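Local coordinates for aspartokinase 1, chloroplastic (Arabidopsis thaliana, PDB 2CDQ), which phosphorylates L-aspartate with ATP to open the aspartate-family pathway to lysine, threonine, methionine and isoleucine, and binds lysine and S-adenosylmethionine as allosteric effectors, at residues 121-125 against 142-146. Numbering follows the deposited sequence.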
loop_
_atom_site.group_PDB
_atom_site.type_symbol
_atom_site.label_atom_id
_atom_site.label_comp_id
_atom_site.label_asym_id
_atom_site.label_seq_id
_atom_site.Cartn_x
_atom_site.Cartn_y
_atom_site.Cartn_z
ATOM N N GLU A 121 -24.560 5.132 -41.755
ATOM C CA GLU A 121 -24.233 6.076 -40.693
ATOM C C GLU A 121 -22.816 5.896 -40.151
ATOM O O GLU A 121 -22.058 6.863 -40.069
ATOM C CB GLU A 121 -25.234 5.943 -39.547
ATOM C CG GLU A 121 -26.335 6.987 -39.530
ATOM C CD GLU A 121 -26.922 7.170 -38.133
ATOM O OE1 GLU A 121 -26.138 7.416 -37.181
ATOM O OE2 GLU A 121 -28.163 7.070 -37.986
ATOM N N LEU A 122 -22.470 4.660 -39.784
ATOM C CA LEU A 122 -21.146 4.336 -39.243
ATOM C C LEU A 122 -20.026 4.820 -40.159
ATOM O O LEU A 122 -19.089 5.481 -39.707
ATOM C CB LEU A 122 -21.018 2.831 -38.972
ATOM C CG LEU A 122 -19.649 2.273 -38.562
ATOM C CD1 LEU A 122 -19.115 2.940 -37.302
ATOM C CD2 LEU A 122 -19.729 0.771 -38.367
ATOM N N GLU A 123 -20.136 4.493 -41.445
ATOM C CA GLU A 123 -19.178 4.947 -42.449
ATOM C C GLU A 123 -19.156 6.480 -42.552
ATOM O O GLU A 123 -18.089 7.085 -42.699
ATOM C CB GLU A 123 -19.490 4.313 -43.809
ATOM C CG GLU A 123 -18.413 4.530 -44.867
ATOM C CD GLU A 123 -18.523 3.567 -46.036
ATOM O OE1 GLU A 123 -19.243 2.550 -45.925
ATOM O OE2 GLU A 123 -17.871 3.823 -47.069
ATOM N N GLN A 124 -20.332 7.097 -42.464
ATOM C CA GLN A 124 -20.434 8.550 -42.480
ATOM C C GLN A 124 -19.737 9.181 -41.274
ATOM O O GLN A 124 -19.031 10.187 -41.421
ATOM C CB GLN A 124 -21.897 9.000 -42.560
ATOM C CG GLN A 124 -22.563 8.737 -43.908
ATOM C CD GLN A 124 -21.851 9.424 -45.063
ATOM O OE1 GLN A 124 -21.207 8.772 -45.888
ATOM N NE2 GLN A 124 -21.954 10.747 -45.118
ATOM N N LEU A 125 -19.924 8.584 -40.095
ATOM C CA LEU A 125 -19.307 9.093 -38.869
ATOM C C LEU A 125 -17.790 9.020 -38.937
ATOM O O LEU A 125 -17.100 9.954 -38.528
ATOM C CB LEU A 125 -19.811 8.337 -37.638
ATOM C CG LEU A 125 -19.250 8.819 -36.294
ATOM C CD1 LEU A 125 -19.962 10.067 -35.801
ATOM C CD2 LEU A 125 -19.347 7.724 -35.261
ATOM N N TYR A 142 -20.442 7.622 -28.979
ATOM C CA TYR A 142 -21.395 7.489 -30.075
ATOM C C TYR A 142 -20.966 6.360 -31.009
ATOM O O TYR A 142 -21.770 5.497 -31.360
ATOM C CB TYR A 142 -21.548 8.818 -30.833
ATOM C CG TYR A 142 -22.612 8.796 -31.913
ATOM C CD1 TYR A 142 -23.970 8.748 -31.586
ATOM C CD2 TYR A 142 -22.260 8.828 -33.261
ATOM C CE1 TYR A 142 -24.951 8.722 -32.577
ATOM C CE2 TYR A 142 -23.227 8.805 -34.259
ATOM C CZ TYR A 142 -24.570 8.750 -33.912
ATOM O OH TYR A 142 -25.531 8.726 -34.902
ATOM N N LEU A 143 -19.683 6.367 -31.374
ATOM C CA LEU A 143 -19.081 5.357 -32.237
ATOM C C LEU A 143 -19.383 3.940 -31.733
ATOM O O LEU A 143 -19.991 3.140 -32.456
ATOM C CB LEU A 143 -17.570 5.585 -32.327
ATOM C CG LEU A 143 -16.748 5.233 -33.574
ATOM C CD1 LEU A 143 -15.272 5.287 -33.233
ATOM C CD2 LEU A 143 -17.074 3.871 -34.152
ATOM N N VAL A 144 -18.994 3.635 -30.495
ATOM C CA VAL A 144 -19.200 2.281 -29.967
ATOM C C VAL A 144 -20.680 1.905 -29.793
ATOM O O VAL A 144 -21.006 0.717 -29.748
ATOM C CB VAL A 144 -18.381 1.967 -28.664
ATOM C CG1 VAL A 144 -17.028 2.655 -28.674
ATOM C CG2 VAL A 144 -19.149 2.327 -27.420
ATOM N N SER A 145 -21.569 2.903 -29.716
ATOM C CA SER A 145 -23.003 2.645 -29.526
ATOM C C SER A 145 -23.598 1.851 -30.691
ATOM O O SER A 145 -24.565 1.110 -30.516
ATOM C CB SER A 145 -23.789 3.944 -29.287
ATOM O OG SER A 145 -24.097 4.634 -30.494
ATOM N N PHE A 146 -22.997 1.997 -31.868
ATOM C CA PHE A 146 -23.401 1.244 -33.052
ATOM C C PHE A 146 -23.341 -0.256 -32.829
ATOM O O PHE A 146 -24.159 -0.998 -33.360
ATOM C CB PHE A 146 -22.525 1.620 -34.239
ATOM C CG PHE A 146 -22.923 2.903 -34.892
ATOM C CD1 PHE A 146 -23.788 2.902 -35.976
ATOM C CD2 PHE A 146 -22.439 4.116 -34.421
ATOM C CE1 PHE A 146 -24.155 4.083 -36.584
ATOM C CE2 PHE A 146 -22.810 5.303 -35.022
ATOM C CZ PHE A 146 -23.669 5.288 -36.105
#
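Glu121 reaches across to Tyr142 and Phe146, a worked example of how one acidic side chain at the margin of a helix pair can serve both an apolar and a polar neighbour. Glu121 CB rests against the ring, 3.7 Å from Phe146 CE1. With CD nearly anti to CA (chi2 -156°), the chain stretches toward the Tyr142 hydroxyl. There Glu121 OE1 accepts a hydrogen bond of 2.7 Å from Tyr142 OH, nearly along its C-O axis, with carboxylate and phenol planes 11° apart. Glu121 OE1 also lies 3.4 Å from Phe146 CZ, whose ring stands almost perpendicular to the carboxylate.

The rest of the interface is aliphatic and aromatic. Leu125 CD1 lies at the edge of the Tyr142 ring, 3.6 Å from Tyr142 CD2, while Leu125 CD2 meets Leu143 CA. Leu122 CA sits over one face of the Phe146 ring, toward its rim, and Leu122 CD1 lies 3.9 Å from Leu143 CD2; Leu73 of helix 69-80 touches Leu122 and Leu143. With segment axes 10.6 Å apart and at 155°, this is an antiparallel helical hairpin of helices 113-132 and 137-161 in the amino acid kinase domain, the Phe146 side chain about 7 Å from that of substrate-binding Glu148.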